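Local coordinates for protein CurF (Lyngbya majuscula, PDB 2Q35) that probably catalyses a decarboxylation during polyketide chain beta-branching, as the crotonase-fold ECH2 domain of CurF, at residues A[106-118]-A[135-147]. The protein carries 1 engineered substitution. Numbering follows the deposited sequence.
Sequences LLLGLYADFVVFS and VGATSLILREKLG
Two hydrogen bonds, Lys145 NZ to Leu110 O and Tyr111 OH to Gly136 O, flank a leucine-rich interface; the axes of the short segments 106-110 and 138-146 run at 55° to each other and come within 10.4 Å. At one end, Lys145 NZ donates to Leu110 O over 2.9 Å; the C=O...N angle of 154° places the ammonium nearly in line with the carbonyl, tilted somewhat out of its plane. The lysine chain, extended beyond CG, carries NZ to the backbone carbonyls of the turn that leads into strand 114-118, where Ala112 O lies 2.7 Å from NZ and two waters link NZ to the carbonyls of Tyr111 and Asp113. At the other end, Tyr111 OH gives its proton to Gly136 O at 2.7 Å, in the carbonyl plane and on a lone pair, with a C=O...O angle of 122°. Thr138 OG1 donates back to Val135 O from above the carbonyl plane, closing the loop before the helix.

Between these ends the packing is aliphatic. Leu110 CD1 presses on Leu142 CD1 at 3.5 Å, tighter than usual for two methyls, and the side chains cross at about a right angle. Leu107 lays CD1 against the same leucine methyl and Ile141 CB. Ile141 divides its branches: CG2, anti to the backbone N, reaches Leu110 CB at 3.7 Å, whereas CG1 meets the Tyr111 ring edge near CE1 (4.0 Å). Leu146 CD2 extends the apolar surface to Leu110 CD2 and, obliquely, to Phe117.

Leu142 and Leu146 also touch helix 148-157, and Glu149 of the second subunit packs on Lys145. The contact joins helix 104-110 and sheet strand 114-118 to helix 138-146 within the crotonase fold. The carbonyls and waters round NZ would be expected to favour charged Lys145, whose ammonium links helix 138-146 to the turn through one direct bond and water bridges.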
ATOM      1  N   LEU A 106      12.615  10.627 -13.085  1.00 12.33           N
ATOM      2  CA  LEU A 106      11.667   9.601 -12.640  1.00 14.69           C
ATOM      3  C   LEU A 106      10.587  10.297 -11.806  1.00 15.18           C
ATOM      4  O   LEU A 106       9.408  10.001 -11.955  1.00 15.50           O
ATOM      5  CB  LEU A 106      12.359   8.491 -11.827  1.00 14.30           C
ATOM      6  CG  LEU A 106      11.448   7.458 -11.175  1.00 15.03           C
ATOM      7  CD1 LEU A 106      10.624   6.728 -12.241  1.00 17.14           C
ATOM      8  CD2 LEU A 106      12.244   6.452 -10.288  1.00 17.09           C
ATOM      9  N   LEU A 107      10.991  11.210 -10.925  1.00 14.69           N
ATOM     10  CA  LEU A 107       9.985  11.926 -10.117  1.00 14.33           C
ATOM     11  C   LEU A 107       9.019  12.723 -10.960  1.00 14.06           C
ATOM     12  O   LEU A 107       7.828  12.748 -10.669  1.00 14.62           O
ATOM     13  CB  LEU A 107      10.643  12.817  -9.057  1.00 15.35           C
ATOM     14  CG  LEU A 107      10.997  12.072  -7.755  1.00 22.11           C
ATOM     15  CD1 LEU A 107       9.701  11.681  -7.018  1.00 23.94           C
ATOM     16  CD2 LEU A 107      11.891  10.844  -7.963  1.00 25.47           C
ATOM     17  N   LEU A 108       9.523  13.348 -12.031  1.00 13.08           N
ATOM     18  CA  LEU A 108       8.683  14.099 -12.953  1.00 13.99           C
ATOM     19  C   LEU A 108       7.519  13.259 -13.430  1.00 14.17           C
ATOM     20  O   LEU A 108       6.366  13.700 -13.443  1.00 14.73           O
ATOM     21  CB  LEU A 108       9.496  14.534 -14.166  1.00 14.10           C
ATOM     22  CG  LEU A 108       8.724  15.450 -15.134  1.00 15.74           C
ATOM     23  CD1 LEU A 108       8.518  16.839 -14.516  1.00 21.29           C
ATOM     24  CD2 LEU A 108       9.446  15.586 -16.461  1.00 15.98           C
ATOM     25  N   GLY A 109       7.810  12.018 -13.850  1.00 12.97           N
ATOM     26  CA  GLY A 109       6.705  11.161 -14.235  1.00 15.42           C
ATOM     27  C   GLY A 109       5.819  10.761 -13.077  1.00 14.17           C
ATOM     28  O   GLY A 109       4.593  10.671 -13.226  1.00 14.51           O
ATOM     29  N   LEU A 110       6.413  10.476 -11.923  1.00 14.51           N
ATOM     30  CA  LEU A 110       5.642   9.972 -10.795  1.00 13.22           C
ATOM     31  C   LEU A 110       4.749  11.040 -10.149  1.00 13.42           C
ATOM     32  O   LEU A 110       3.868  10.690  -9.347  1.00 15.68           O
ATOM     33  CB  LEU A 110       6.551   9.318  -9.735  1.00 13.98           C
ATOM     34  CG  LEU A 110       7.218   8.013 -10.157  1.00 15.77           C
ATOM     35  CD1 LEU A 110       8.167   7.564  -9.046  1.00 17.22           C
ATOM     36  CD2 LEU A 110       6.185   6.943 -10.408  1.00 20.64           C
ATOM     37  N   TYR A 111       4.962  12.300 -10.528  1.00 13.58           N
ATOM     38  CA  TYR A 111       4.103  13.411 -10.031  1.00 12.47           C
ATOM     39  C   TYR A 111       2.761  13.319 -10.766  1.00 13.63           C
ATOM     40  O   TYR A 111       1.757  13.873 -10.312  1.00 14.70           O
ATOM     41  CB  TYR A 111       4.707  14.797 -10.293  1.00 14.31           C
ATOM     42  CG  TYR A 111       5.945  15.155  -9.485  1.00 12.75           C
ATOM     43  CD1 TYR A 111       6.100  14.745  -8.155  1.00 16.04           C
ATOM     44  CD2 TYR A 111       6.953  15.934 -10.069  1.00 15.66           C
ATOM     45  CE1 TYR A 111       7.278  15.098  -7.421  1.00 16.96           C
ATOM     46  CE2 TYR A 111       8.098  16.294  -9.364  1.00 14.77           C
ATOM     47  CZ  TYR A 111       8.254  15.878  -8.045  1.00 17.64           C
ATOM     48  OH  TYR A 111       9.409  16.231  -7.365  1.00 19.74           O
ATOM     49  N   ALA A 112       2.736  12.590 -11.898  1.00 13.16           N
ATOM     50  CA  ALA A 112       1.507  12.495 -12.700  1.00 12.63           C
ATOM     51  C   ALA A 112       0.453  11.613 -12.023  1.00 12.81           C
ATOM     52  O   ALA A 112       0.717  10.897 -11.055  1.00 14.76           O
ATOM     53  CB  ALA A 112       1.811  11.959 -14.126  1.00 14.06           C
ATOM     54  N   ASP A 113      -0.765  11.674 -12.538  1.00 12.39           N
ATOM     55  CA  ASP A 113      -1.849  10.924 -11.929  1.00 11.88           C
ATOM     56  C   ASP A 113      -1.821   9.456 -12.298  1.00 13.04           C
ATOM     57  O   ASP A 113      -2.209   8.593 -11.498  1.00 13.73           O
ATOM     58  CB  ASP A 113      -3.173  11.557 -12.312  1.00 11.88           C
ATOM     59  CG  ASP A 113      -3.205  13.027 -11.947  1.00 12.00           C
ATOM     60  OD1 ASP A 113      -3.298  13.360 -10.733  1.00 16.90           O
ATOM     61  OD2 ASP A 113      -3.044  13.856 -12.857  1.00 13.62           O
ATOM     62  N   PHE A 114      -1.344   9.185 -13.506  1.00 12.36           N
ATOM     63  CA  PHE A 114      -1.163   7.819 -14.010  1.00 12.69           C
ATOM     64  C   PHE A 114       0.220   7.723 -14.635  1.00 12.28           C
ATOM     65  O   PHE A 114       0.757   8.726 -15.116  1.00 13.28           O
ATOM     66  CB  PHE A 114      -2.194   7.554 -15.090  1.00 13.07           C
ATOM     67  CG  PHE A 114      -3.609   7.568 -14.578  1.00 11.62           C
ATOM     68  CD1 PHE A 114      -4.353   8.748 -14.601  1.00 14.91           C
ATOM     69  CD2 PHE A 114      -4.186   6.416 -14.066  1.00 17.30           C
ATOM     70  CE1 PHE A 114      -5.654   8.763 -14.114  1.00 17.02           C
ATOM     71  CE2 PHE A 114      -5.493   6.418 -13.605  1.00 19.26           C
ATOM     72  CZ  PHE A 114      -6.209   7.597 -13.602  1.00 17.60           C
ATOM     73  N   VAL A 115       0.810   6.519 -14.626  1.00 11.94           N
ATOM     74  CA  VAL A 115       2.188   6.371 -15.094  1.00 11.95           C
ATOM     75  C   VAL A 115       2.241   5.052 -15.865  1.00 12.92           C
ATOM     76  O   VAL A 115       1.641   4.054 -15.443  1.00 15.03           O
ATOM     77  CB  VAL A 115       3.194   6.327 -13.931  1.00 12.29           C
ATOM     78  CG1 VAL A 115       4.625   6.288 -14.434  1.00 14.82           C
ATOM     79  CG2 VAL A 115       2.995   7.564 -12.994  1.00 14.95           C
ATOM     80  N   VAL A 116       2.932   5.079 -17.005  1.00 13.07           N
ATOM     81  CA  VAL A 116       3.165   3.845 -17.808  1.00 12.70           C
ATOM     82  C   VAL A 116       4.675   3.732 -18.024  1.00 13.89           C
ATOM     83  O   VAL A 116       5.346   4.712 -18.402  1.00 13.69           O
ATOM     84  CB  VAL A 116       2.466   3.888 -19.181  1.00 12.05           C
ATOM     85  CG1 VAL A 116       2.596   2.507 -19.879  1.00 15.53           C
ATOM     86  CG2 VAL A 116       0.990   4.262 -19.042  1.00 15.65           C
ATOM     87  N   PHE A 117       5.222   2.520 -17.807  1.00 13.71           N
ATOM     88  CA  PHE A 117       6.669   2.297 -17.874  1.00 12.19           C
ATOM     89  C   PHE A 117       6.937   1.404 -19.084  1.00 12.41           C
ATOM     90  O   PHE A 117       6.036   0.650 -19.476  1.00 13.89           O
ATOM     91  CB  PHE A 117       7.166   1.490 -16.667  1.00 11.98           C
ATOM     92  CG  PHE A 117       7.212   2.261 -15.370  1.00 13.83           C
ATOM     93  CD1 PHE A 117       8.432   2.613 -14.818  1.00 15.46           C
ATOM     94  CD2 PHE A 117       6.045   2.538 -14.687  1.00 17.65           C
ATOM     95  CE1 PHE A 117       8.487   3.329 -13.580  1.00 17.21           C
ATOM     96  CE2 PHE A 117       6.085   3.242 -13.477  1.00 17.10           C
ATOM     97  CZ  PHE A 117       7.313   3.626 -12.934  1.00 18.76           C
ATOM     98  N   SER A 118       8.142   1.530 -19.642  1.00 12.05           N
ATOM     99  CA  SER A 118       8.642   0.650 -20.736  1.00 12.20           C
ATOM    100  C   SER A 118       9.382  -0.541 -20.135  1.00 13.36           C
ATOM    101  O   SER A 118      10.251  -0.392 -19.268  1.00 14.25           O
ATOM    102  CB  SER A 118       9.592   1.459 -21.628  1.00 13.29           C
ATOM    103  OG  SER A 118      10.488   0.610 -22.361  1.00 18.55           O
ATOM    104  N   VAL A 135      16.040  14.763  -3.385  1.00 14.48           N
ATOM    105  CA  VAL A 135      15.263  15.998  -3.377  1.00 14.09           C
ATOM    106  C   VAL A 135      13.964  15.768  -4.137  1.00 14.82           C
ATOM    107  O   VAL A 135      13.810  14.775  -4.868  1.00 15.61           O
ATOM    108  CB  VAL A 135      16.035  17.197  -4.019  1.00 14.14           C
ATOM    109  CG1 VAL A 135      17.223  17.542  -3.177  1.00 14.39           C
ATOM    110  CG2 VAL A 135      16.490  16.845  -5.436  1.00 16.89           C
ATOM    111  N   GLY A 136      13.003  16.656  -3.955  1.00 13.81           N
ATOM    112  CA  GLY A 136      11.778  16.587  -4.752  1.00 15.61           C
ATOM    113  C   GLY A 136      10.626  15.840  -4.111  1.00 16.42           C
ATOM    114  O   GLY A 136       9.626  15.555  -4.787  1.00 17.80           O
ATOM    115  N   ALA A 137      10.715  15.611  -2.792  1.00 15.53           N
ATOM    116  CA  ALA A 137       9.741  14.782  -2.071  1.00 15.11           C
ATOM    117  C   ALA A 137       9.765  13.371  -2.646  1.00 15.76           C
ATOM    118  O   ALA A 137       8.712  12.742  -2.875  1.00 16.89           O
ATOM    119  CB  ALA A 137       8.309  15.380  -2.131  1.00 16.67           C
ATOM    120  N   THR A 138      10.977  12.885  -2.887  1.00 15.07           N
ATOM    121  CA  THR A 138      11.180  11.530  -3.433  1.00 16.80           C
ATOM    122  C   THR A 138      10.552  10.456  -2.556  1.00 17.61           C
ATOM    123  O   THR A 138       9.863   9.548  -3.061  1.00 17.76           O
ATOM    124  CB  THR A 138      12.689  11.233  -3.635  1.00 17.31           C
ATOM    125  OG1 THR A 138      13.176  12.040  -4.707  1.00 15.94           O
ATOM    126  CG2 THR A 138      12.928   9.770  -4.003  1.00 20.15           C
ATOM    127  N   SER A 139      10.823  10.507  -1.256  1.00 16.19           N
ATOM    128  CA  SER A 139      10.325   9.458  -0.381  1.00 17.71           C
ATOM    129  C   SER A 139       8.794   9.506  -0.284  1.00 17.92           C
ATOM    130  O   SER A 139       8.128   8.472  -0.332  1.00 17.67           O
ATOM    131  CB  SER A 139      11.006   9.505   0.988  1.00 17.65           C
ATOM    132  OG  SER A 139      10.526  10.546   1.818  1.00 22.00           O
ATOM    133  N   LEU A 140       8.233  10.712  -0.183  1.00 16.19           N
ATOM    134  CA  LEU A 140       6.785  10.843  -0.134  1.00 15.85           C
ATOM    135  C   LEU A 140       6.151  10.203  -1.366  1.00 15.51           C
ATOM    136  O   LEU A 140       5.273   9.339  -1.259  1.00 16.09           O
ATOM    137  CB  LEU A 140       6.372  12.322  -0.051  1.00 15.86           C
ATOM    138  CG  LEU A 140       4.860  12.610  -0.042  1.00 18.50           C
ATOM    139  CD1 LEU A 140       4.220  12.156   1.259  1.00 22.48           C
ATOM    140  CD2 LEU A 140       4.575  14.092  -0.263  1.00 15.33           C
ATOM    141  N   ILE A 141       6.605  10.640  -2.529  1.00 15.72           N
ATOM    142  CA  ILE A 141       5.981  10.228  -3.789  1.00 16.86           C
ATOM    143  C   ILE A 141       6.262   8.750  -4.091  1.00 18.08           C
ATOM    144  O   ILE A 141       5.338   8.012  -4.451  1.00 16.89           O
ATOM    145  CB  ILE A 141       6.398  11.167  -4.935  1.00 17.32           C
ATOM    146  CG1 ILE A 141       5.793  12.563  -4.736  1.00 18.22           C
ATOM    147  CG2 ILE A 141       5.933  10.627  -6.288  1.00 18.50           C
ATOM    148  CD1 ILE A 141       4.220  12.652  -4.885  1.00 19.08           C
ATOM    149  N   LEU A 142       7.503   8.294  -3.915  1.00 17.55           N
ATOM    150  CA  LEU A 142       7.763   6.873  -4.209  1.00 18.73           C
ATOM    151  C   LEU A 142       7.017   5.911  -3.299  1.00 19.31           C
ATOM    152  O   LEU A 142       6.513   4.884  -3.765  1.00 19.05           O
ATOM    153  CB  LEU A 142       9.259   6.575  -4.167  1.00 20.08           C
ATOM    154  CG  LEU A 142       9.846   6.552  -5.577  1.00 24.40           C
ATOM    155  CD1 LEU A 142      10.040   7.967  -6.144  1.00 25.27           C
ATOM    156  CD2 LEU A 142      11.143   5.741  -5.571  1.00 30.26           C
ATOM    157  N   ARG A 143       6.941   6.219  -2.011  1.00 18.48           N
ATOM    158  CA  ARG A 143       6.230   5.343  -1.086  1.00 19.74           C
ATOM    159  C   ARG A 143       4.748   5.307  -1.421  1.00 21.11           C
ATOM    160  O   ARG A 143       4.132   4.242  -1.391  1.00 22.47           O
ATOM    161  CB  ARG A 143       6.472   5.733   0.379  1.00 20.49           C
ATOM    162  CG  ARG A 143       7.924   5.536   0.751  1.00 22.54           C
ATOM    163  CD  ARG A 143       8.169   5.326   2.221  1.00 33.74           C
ATOM    164  NE  ARG A 143       8.282   6.579   2.955  1.00 34.35           N
ATOM    165  CZ  ARG A 143       8.792   6.664   4.184  1.00 32.56           C
ATOM    166  NH1 ARG A 143       9.241   5.574   4.790  1.00 33.79           N
ATOM    167  NH2 ARG A 143       8.854   7.834   4.806  1.00 36.46           N
ATOM    168  N   GLU A 144       4.182   6.461  -1.764  1.00 19.96           N
ATOM    169  CA  GLU A 144       2.770   6.519  -2.124  1.00 21.16           C
ATOM    170  C   GLU A 144       2.486   5.719  -3.385  1.00 21.11           C
ATOM    171  O   GLU A 144       1.519   4.965  -3.426  1.00 22.65           O
ATOM    172  CB  GLU A 144       2.284   7.972  -2.263  1.00 20.90           C
ATOM    173  CG  GLU A 144       0.854   8.126  -2.816  1.00 24.62           C
ATOM    174  CD  GLU A 144      -0.240   7.838  -1.786  1.00 28.96           C
ATOM    175  OE1 GLU A 144       0.074   7.507  -0.614  1.00 26.86           O
ATOM    176  OE2 GLU A 144      -1.436   7.944  -2.164  1.00 31.06           O
ATOM    177  N   LYS A 145       3.353   5.833  -4.376  1.00 21.57           N
ATOM    178  CA  LYS A 145       3.009   5.338  -5.705  1.00 21.77           C
ATOM    179  C   LYS A 145       3.623   4.015  -6.115  1.00 23.34           C
ATOM    180  O   LYS A 145       2.973   3.249  -6.838  1.00 23.16           O
ATOM    181  CB  LYS A 145       3.271   6.402  -6.745  1.00 24.09           C
ATOM    182  CG  LYS A 145       2.590   7.708  -6.372  1.00 25.21           C
ATOM    183  CD  LYS A 145       2.274   8.489  -7.589  1.00 26.86           C
ATOM    184  CE  LYS A 145       1.610   9.798  -7.201  1.00 25.11           C
ATOM    185  NZ  LYS A 145       1.171  10.462  -8.450  1.00 22.26           N
ATOM    186  N   LEU A 146       4.846   3.735  -5.663  1.00 21.13           N
ATOM    187  CA  LEU A 146       5.476   2.432  -5.970  1.00 23.18           C
ATOM    188  C   LEU A 146       5.315   1.421  -4.842  1.00 22.64           C
ATOM    189  O   LEU A 146       5.551   0.228  -5.041  1.00 24.01           O
ATOM    190  CB  LEU A 146       6.965   2.588  -6.288  1.00 22.82           C
ATOM    191  CG  LEU A 146       7.397   3.593  -7.348  1.00 25.51           C
ATOM    192  CD1 LEU A 146       8.900   3.491  -7.583  1.00 28.31           C
ATOM    193  CD2 LEU A 146       6.620   3.413  -8.658  1.00 30.10           C
ATOM    194  N   GLY A 147       4.935   1.899  -3.661  1.00 23.20           N
ATOM    195  CA  GLY A 147       4.868   1.073  -2.454  1.00 23.92           C
ATOM    196  C   GLY A 147       6.122   1.229  -1.617  1.00 24.85           C
ATOM    197  O   GLY A 147       7.195   1.468  -2.162  1.00 23.15           O
TER
HETATM  198  O   HOH W   1       1.374  13.510  -7.574  1.00 31.38           O
HETATM  199  O   HOH W   2      -1.058   8.930  -8.837  1.00 33.76           O
HETATM  200  O   HOH W   3      -2.024  11.734  -8.298  1.00 43.67           O